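Local coordinates for mannosylglycerate hydrolase MGH1-like glycoside hydrolase domain-containing protein (Thermus thermophilus HB8, PDB 4WVA) that hydrolyses mannosylglycerate, a solute made by thermophiles under osmotic stress, to mannose and glycerate, and can also cleave glucosylglycerate, at residues A[9-12]-A[13-17]; A[22-25]-A[26-30]; A[406-409]-A[410-413]. All blocks are in the same frame, centred on the assembly; numbering follows the deposited sequence.

Interaction 1: A[9-12]-A[13-17]; sequences VEVL and QRNSR
Three successive i to i+4 amide bonds join 9-12 to 13-17 as the last turns of one alpha-helix: Gln13 N reaches Val9 O at 2.9 Å with an N-H...O angle of 170°, and Arg14 to Glu10 and Asn15 to Val11 follow, the last more bent. From Ser16 on the backbone is no longer helical, Ser16 itself being extended.

Side chains one turn apart meet on separate flanks of the helix. Val9 and Gln13 run alongside each other, CG1 of the valine lying 4.1 Å from CG of the glutamine. On the next flank Glu10 and Arg14 bear opposite charges, but the carboxylate and guanidinium planes are 75° apart and no N-H of the arginine is aimed at the acid. With Glu10 OE2 4.0 Å from Arg14 NE, this is a long salt bridge resting on charge alone; Glu10 OE1 has a second partner in Lys7. A bend in the arginine chain at chi3 (-49°) turns the guanidinium so that its NH2 edge meets Val11 CG2, 4.0 Å from Arg14 NH2 and near the guanidinium plane. Val11 also runs alongside Asn15 one turn on.

The chain at Ser16 and Arg17 is held back against the helix by Arg17, whose NH1 donates to two backbone oxygens, Arg14 O at 2.9 Å and Ser16 O at 2.9 Å. Arg14 O lies in the guanidinium plane, whereas the approach to Ser16 O comes from above that carbonyl's plane. Ser16 OG bonds to Arg50 and to Gly18 N.

Leu12 and Gln13 rest on Trp43 of helix 33-43, while Val9 and Leu12 touch Leu416, and Val11 touches Ala412, of helix 409-418, so the end of helix 4-15 is wedged against helices 33-43 and 409-418 of the (alpha/alpha)6 barrel.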
loop_
_atom_site.group_PDB
_atom_site.type_symbol
_atom_site.label_atom_id
_atom_site.label_comp_id
_atom_site.label_asym_id
_atom_site.label_seq_id
_atom_site.Cartn_x
_atom_site.Cartn_y
_atom_site.Cartn_z
ATOM N N VAL A 9 -7.812 36.394 -14.568
ATOM C CA VAL A 9 -7.291 37.330 -13.594
ATOM C C VAL A 9 -8.339 38.406 -13.290
ATOM O O VAL A 9 -8.516 38.774 -12.132
ATOM C CB VAL A 9 -5.956 37.981 -14.046
ATOM C CG1 VAL A 9 -5.564 39.127 -13.135
ATOM C CG2 VAL A 9 -4.839 36.951 -14.095
ATOM N N GLU A 10 -9.040 38.889 -14.313
ATOM C CA GLU A 10 -10.108 39.866 -14.120
ATOM C C GLU A 10 -11.188 39.338 -13.164
ATOM O O GLU A 10 -11.639 40.064 -12.262
ATOM C CB GLU A 10 -10.717 40.259 -15.470
ATOM C CG GLU A 10 -11.866 41.237 -15.367
ATOM C CD GLU A 10 -12.615 41.407 -16.675
ATOM O OE1 GLU A 10 -12.026 41.141 -17.763
ATOM O OE2 GLU A 10 -13.807 41.811 -16.592
ATOM N N VAL A 11 -11.579 38.078 -13.336
ATOM C CA VAL A 11 -12.591 37.471 -12.458
ATOM C C VAL A 11 -12.106 37.435 -11.017
ATOM O O VAL A 11 -12.846 37.807 -10.096
ATOM C CB VAL A 11 -12.993 36.050 -12.926
ATOM C CG1 VAL A 11 -13.867 35.355 -11.876
ATOM C CG2 VAL A 11 -13.687 36.119 -14.278
ATOM N N LEU A 12 -10.870 36.985 -10.803
ATOM C CA LEU A 12 -10.344 36.901 -9.434
ATOM C C LEU A 12 -10.252 38.277 -8.796
ATOM O O LEU A 12 -10.633 38.453 -7.641
ATOM C CB LEU A 12 -8.997 36.202 -9.392
ATOM C CG LEU A 12 -8.997 34.711 -9.743
ATOM C CD1 LEU A 12 -7.623 34.110 -9.511
ATOM C CD2 LEU A 12 -10.067 33.951 -8.957
ATOM N N GLN A 13 -9.741 39.250 -9.546
ATOM C CA GLN A 13 -9.645 40.612 -9.006
ATOM C C GLN A 13 -11.012 41.248 -8.732
ATOM O O GLN A 13 -11.169 41.938 -7.725
ATOM C CB GLN A 13 -8.780 41.492 -9.897
ATOM C CG GLN A 13 -7.315 41.060 -9.959
ATOM C CD GLN A 13 -6.474 41.449 -8.759
ATOM O OE1 GLN A 13 -6.944 41.495 -7.620
ATOM N NE2 GLN A 13 -5.194 41.695 -9.009
ATOM N N ARG A 14 -11.992 40.992 -9.597
ATOM C CA ARG A 14 -13.371 41.458 -9.368
ATOM C C ARG A 14 -13.986 40.831 -8.128
ATOM O O ARG A 14 -14.700 41.514 -7.365
ATOM C CB ARG A 14 -14.288 41.184 -10.577
ATOM C CG ARG A 14 -14.058 42.124 -11.756
ATOM C CD ARG A 14 -15.158 41.993 -12.821
ATOM N NE ARG A 14 -15.434 40.596 -13.202
ATOM C CZ ARG A 14 -16.614 39.965 -13.116
ATOM N NH1 ARG A 14 -17.707 40.573 -12.645
ATOM N NH2 ARG A 14 -16.708 38.689 -13.501
ATOM N N ASN A 15 -13.698 39.541 -7.903
ATOM C CA ASN A 15 -14.278 38.835 -6.757
ATOM C C ASN A 15 -13.453 38.981 -5.476
ATOM O O ASN A 15 -13.862 38.522 -4.409
ATOM C CB ASN A 15 -14.462 37.343 -7.084
ATOM C CG ASN A 15 -15.492 37.084 -8.169
ATOM O OD1 ASN A 15 -15.565 35.959 -8.707
ATOM N ND2 ASN A 15 -16.297 38.068 -8.486
ATOM N N SER A 16 -12.293 39.609 -5.562
ATOM C CA SER A 16 -11.463 39.821 -4.371
ATOM C C SER A 16 -12.107 40.830 -3.456
ATOM O O SER A 16 -12.652 41.836 -3.921
ATOM C CB SER A 16 -10.075 40.319 -4.752
ATOM O OG SER A 16 -9.280 40.485 -3.595
ATOM N N ARG A 17 -12.043 40.555 -2.153
ATOM C CA ARG A 17 -12.415 41.536 -1.128
ATOM C C ARG A 17 -11.183 41.902 -0.289
ATOM O O ARG A 17 -11.301 42.274 0.874
ATOM C CB ARG A 17 -13.548 40.980 -0.266
ATOM C CG ARG A 17 -14.807 40.569 -1.036
ATOM C CD ARG A 17 -15.530 41.753 -1.670
ATOM N NE ARG A 17 -16.647 41.347 -2.538
ATOM C CZ ARG A 17 -16.608 41.249 -3.871
ATOM N NH1 ARG A 17 -15.514 41.557 -4.568
ATOM N NH2 ARG A 17 -17.701 40.875 -4.526
#

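Interaction 2: A[22-25]-A[26-30]; sequences VPAH and GLYPY
Gly26 reverses the chain after His25 in a classic gamma-turn, with phi 80° and psi -61°, and Gly26 N lies over one face of the His25 ring. Leu27 N completes that turn with a short but weak bond to His25 O, and Leu27 CB touches Ala24 CB at 4.4 Å. Tyr28 N closes a wider, five-residue i to i+4 turn around it by bonding to Ala24 O at 3.1 Å, with an N-H...O angle of 154° and the donor tilted from the carbonyl plane.

The side chain of Tyr28 crosses Pro23 at about a right angle, CB to CB 3.7 Å, and its CD2 lies 4.0 Å from Ala24 CB. Leu27 CG sits over the centre of the tyrosine ring, 3.5 Å above its plane. Tyr28 OH bonds to Glu393, the probable proton acceptor, to Arg198 and to a bound Tris, consistent with a role in substrate binding. Tyr30 O finally receives a CA-H...O contact from Val22, with Val22 CA at 3.6 Å.

This loop links helix 4-15 to strand 31-32, with Val22 backbone-bonded to Asn15 of the helix and Tyr30 set edge-to-face with Phe74 of strand 72-74.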
loop_
_atom_site.group_PDB
_atom_site.type_symbol
_atom_site.label_atom_id
_atom_site.label_comp_id
_atom_site.label_asym_id
_atom_site.label_seq_id
_atom_site.Cartn_x
_atom_site.Cartn_y
_atom_site.Cartn_z
ATOM N N VAL A 22 -14.675 36.076 -2.945
ATOM C CA VAL A 22 -15.996 35.457 -3.010
ATOM C C VAL A 22 -16.057 34.434 -4.134
ATOM O O VAL A 22 -15.477 34.646 -5.188
ATOM C CB VAL A 22 -17.143 36.465 -3.182
ATOM C CG1 VAL A 22 -17.154 37.432 -2.021
ATOM C CG2 VAL A 22 -17.101 37.183 -4.529
ATOM N N PRO A 23 -16.754 33.307 -3.908
ATOM C CA PRO A 23 -16.874 32.366 -5.024
ATOM C C PRO A 23 -17.588 32.927 -6.246
ATOM O O PRO A 23 -17.263 32.559 -7.378
ATOM C CB PRO A 23 -17.640 31.189 -4.415
ATOM C CG PRO A 23 -17.263 31.229 -2.974
ATOM C CD PRO A 23 -17.149 32.687 -2.632
ATOM N N ALA A 24 -18.565 33.808 -6.019
ATOM C CA ALA A 24 -19.242 34.493 -7.122
ATOM C C ALA A 24 -19.970 35.690 -6.543
ATOM O O ALA A 24 -20.543 35.575 -5.479
ATOM C CB ALA A 24 -20.224 33.578 -7.816
ATOM N N HIS A 25 -19.903 36.825 -7.237
ATOM C CA HIS A 25 -20.622 38.040 -6.838
ATOM C C HIS A 25 -22.100 37.751 -6.590
ATOM O O HIS A 25 -22.748 37.099 -7.398
ATOM C CB HIS A 25 -20.515 39.111 -7.933
ATOM C CG HIS A 25 -21.213 40.385 -7.576
ATOM N ND1 HIS A 25 -22.480 40.682 -8.023
ATOM C CD2 HIS A 25 -20.859 41.395 -6.743
ATOM C CE1 HIS A 25 -22.863 41.842 -7.518
ATOM N NE2 HIS A 25 -21.898 42.300 -6.741
ATOM N N GLY A 26 -22.624 38.238 -5.475
ATOM C CA GLY A 26 -24.055 38.147 -5.187
ATOM C C GLY A 26 -24.471 36.790 -4.657
ATOM O O GLY A 26 -24.989 36.680 -3.533
ATOM N N LEU A 27 -24.250 35.757 -5.470
ATOM C CA LEU A 27 -24.667 34.383 -5.165
ATOM C C LEU A 27 -23.986 33.816 -3.913
ATOM O O LEU A 27 -24.626 33.171 -3.052
ATOM C CB LEU A 27 -24.372 33.489 -6.394
ATOM C CG LEU A 27 -24.623 31.981 -6.268
ATOM C CD1 LEU A 27 -26.065 31.640 -5.903
ATOM C CD2 LEU A 27 -24.249 31.275 -7.568
ATOM N N TYR A 28 -22.679 34.047 -3.826
ATOM C CA TYR A 28 -21.862 33.540 -2.741
ATOM C C TYR A 28 -21.006 34.658 -2.155
ATOM O O TYR A 28 -19.795 34.706 -2.360
ATOM C CB TYR A 28 -20.968 32.424 -3.270
ATOM C CG TYR A 28 -21.666 31.225 -3.859
ATOM C CD1 TYR A 28 -22.593 30.490 -3.134
ATOM C CD2 TYR A 28 -21.353 30.790 -5.145
ATOM C CE1 TYR A 28 -23.201 29.372 -3.663
ATOM C CE2 TYR A 28 -21.951 29.675 -5.687
ATOM C CZ TYR A 28 -22.898 28.979 -4.959
ATOM O OH TYR A 28 -23.451 27.840 -5.474
ATOM N N PRO A 29 -21.635 35.568 -1.391
ATOM C CA PRO A 29 -21.004 36.846 -1.027
ATOM C C PRO A 29 -20.189 36.793 0.271
ATOM O O PRO A 29 -20.138 37.765 1.046
ATOM C CB PRO A 29 -22.225 37.768 -0.909
ATOM C CG PRO A 29 -23.254 36.865 -0.312
ATOM C CD PRO A 29 -23.048 35.518 -0.978
ATOM N N TYR A 30 -19.520 35.661 0.509
ATOM C CA TYR A 30 -18.778 35.440 1.728
ATOM C C TYR A 30 -17.576 34.587 1.353
ATOM O O TYR A 30 -17.315 34.364 0.148
ATOM C CB TYR A 30 -19.620 34.693 2.788
ATOM C CG TYR A 30 -20.905 35.367 3.204
ATOM C CD1 TYR A 30 -20.867 36.543 3.943
ATOM C CD2 TYR A 30 -22.146 34.812 2.897
ATOM C CE1 TYR A 30 -22.041 37.164 4.350
ATOM C CE2 TYR A 30 -23.326 35.438 3.307
ATOM C CZ TYR A 30 -23.247 36.617 4.027
ATOM O OH TYR A 30 -24.406 37.268 4.461
#

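Interaction 3: A[406-409]-A[410-413]; sequences EGFS and WSAA
At the start of helix 409-418, with Phe408 in the N-cap position, the backbone of 406-409 continues without a break into that of 410-413. Phe408 O receives weak bonds from both Ser411 N and Ala412 N, each at 3.3 Å; the former is strongly bent, while the latter is nearly straight. Regular helical bonding is clear one residue later, where Ala413 N reaches Ser409 O at 2.8 Å with an N-H...O angle of 168°.

The main side-chain contact is a T-shaped pair. Phe408 directs its edge at the five-membered ring of Trp410, the centroids being 4.7 Å apart and the planes 81° from each other. Its leading atom is Phe408 CE2, which stands over one indole face at 3.4 Å from Trp410 NE1 and 3.5 Å from Trp410 CE2. The indole is brought beside the phenylalanine by a chi1 of 78°, which places Trp410 CG between its own backbone N and carbonyl carbon. A second group meets the phenyl edge: Ser411 OG lies in the ring plane, 3.6 Å from Phe408 CD2. Both serine hydroxyls of this turn are buried yet satisfied, Ser411 OG being bonded to Arg392 O and Ser409 OG to Val22 O.

The aromatic pair lies beside the catalytic pocket: Phe408 touches Glu393, the probable proton acceptor, both rings touch Asp35, a probable substrate-binding residue of helix 33-43, and Trp410 continues the edge-to-face packing with Trp34 and Phe38 on that same helix. Ser411 meets Ile356 and Trp410 meets Asn357 of helix 356-368, while Ala412 packs on Ala8 and Val11 of helix 4-15.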
loop_
_atom_site.group_PDB
_atom_site.type_symbol
_atom_site.label_atom_id
_atom_site.label_comp_id
_atom_site.label_asym_id
_atom_site.label_seq_id
_atom_site.Cartn_x
_atom_site.Cartn_y
_atom_site.Cartn_z
ATOM N N GLU A 406 -22.204 32.962 -12.283
ATOM C CA GLU A 406 -21.437 33.685 -13.285
ATOM C C GLU A 406 -20.191 34.230 -12.629
ATOM O O GLU A 406 -20.196 34.513 -11.438
ATOM C CB GLU A 406 -22.286 34.826 -13.841
ATOM C CG GLU A 406 -23.624 34.279 -14.261
ATOM C CD GLU A 406 -24.287 35.060 -15.330
ATOM O OE1 GLU A 406 -24.996 36.018 -14.961
ATOM O OE2 GLU A 406 -24.155 34.647 -16.512
ATOM N N GLY A 407 -19.124 34.354 -13.410
ATOM C CA GLY A 407 -17.828 34.816 -12.927
ATOM C C GLY A 407 -17.378 34.015 -11.719
ATOM O O GLY A 407 -17.146 34.577 -10.621
ATOM N N PHE A 408 -17.324 32.692 -11.896
ATOM C CA PHE A 408 -17.116 31.800 -10.768
ATOM C C PHE A 408 -15.627 31.590 -10.495
ATOM O O PHE A 408 -14.870 31.162 -11.376
ATOM C CB PHE A 408 -17.826 30.469 -11.007
ATOM C CG PHE A 408 -17.847 29.593 -9.801
ATOM C CD1 PHE A 408 -18.637 29.902 -8.682
ATOM C CD2 PHE A 408 -17.026 28.498 -9.734
ATOM C CE1 PHE A 408 -18.644 29.085 -7.568
ATOM C CE2 PHE A 408 -17.030 27.685 -8.622
ATOM C CZ PHE A 408 -17.838 27.963 -7.537
ATOM N N SER A 409 -15.232 31.876 -9.261
ATOM C CA SER A 409 -13.824 32.033 -8.898
ATOM C C SER A 409 -12.969 30.785 -9.109
ATOM O O SER A 409 -11.915 30.887 -9.714
ATOM C CB SER A 409 -13.687 32.548 -7.470
ATOM O OG SER A 409 -14.241 33.852 -7.390
ATOM N N TRP A 410 -13.377 29.607 -8.637
ATOM C CA TRP A 410 -12.427 28.497 -8.765
ATOM C C TRP A 410 -12.232 28.041 -10.216
ATOM O O TRP A 410 -11.205 27.435 -10.555
ATOM C CB TRP A 410 -12.688 27.319 -7.829
ATOM C CG TRP A 410 -13.760 26.330 -8.122
ATOM C CD1 TRP A 410 -14.162 25.807 -9.330
ATOM C CD2 TRP A 410 -14.517 25.640 -7.122
ATOM N NE1 TRP A 410 -15.134 24.872 -9.127
ATOM C CE2 TRP A 410 -15.369 24.749 -7.774
ATOM C CE3 TRP A 410 -14.559 25.724 -5.730
ATOM C CZ2 TRP A 410 -16.271 23.947 -7.086
ATOM C CZ3 TRP A 410 -15.434 24.927 -5.043
ATOM C CH2 TRP A 410 -16.297 24.053 -5.718
ATOM N N SER A 411 -13.190 28.367 -11.066
ATOM C CA SER A 411 -13.050 28.082 -12.500
ATOM C C SER A 411 -11.938 28.957 -13.072
ATOM O O SER A 411 -11.019 28.453 -13.710
ATOM C CB SER A 411 -14.382 28.297 -13.227
ATOM O OG SER A 411 -15.355 27.367 -12.763
ATOM N N ALA A 412 -12.006 30.256 -12.798
ATOM C CA ALA A 412 -10.942 31.181 -13.178
ATOM C C ALA A 412 -9.609 30.787 -12.562
ATOM O O ALA A 412 -8.579 30.719 -13.250
ATOM C CB ALA A 412 -11.320 32.606 -12.820
ATOM N N ALA A 413 -9.616 30.490 -11.265
ATOM C CA ALA A 413 -8.397 30.142 -10.583
ATOM C C ALA A 413 -7.704 28.940 -11.189
ATOM O O ALA A 413 -6.487 28.925 -11.357
ATOM C CB ALA A 413 -8.673 29.870 -9.105
#

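In the fold
Interactions 1 and 2 come one after the other along the chain, and interaction 3 follows some 375 residues later; yet their centres are only 9 to 11 Å apart. Interaction 1 ends helix 4-15, interaction 2 lies in the loop from it to strand 31-32, and interaction 3 begins helix 409-418. Probable backbone bonds join them: Asn15 O to Val22 N at 3.0 Å, and Pro23 O to Ser409 N at 2.9 Å. The N-terminal helix, the loop after it and the C-terminal helix are thus tied together, and interactions 2 and 3 both place aromatic side chains close to Glu393 in the catalytic pocket.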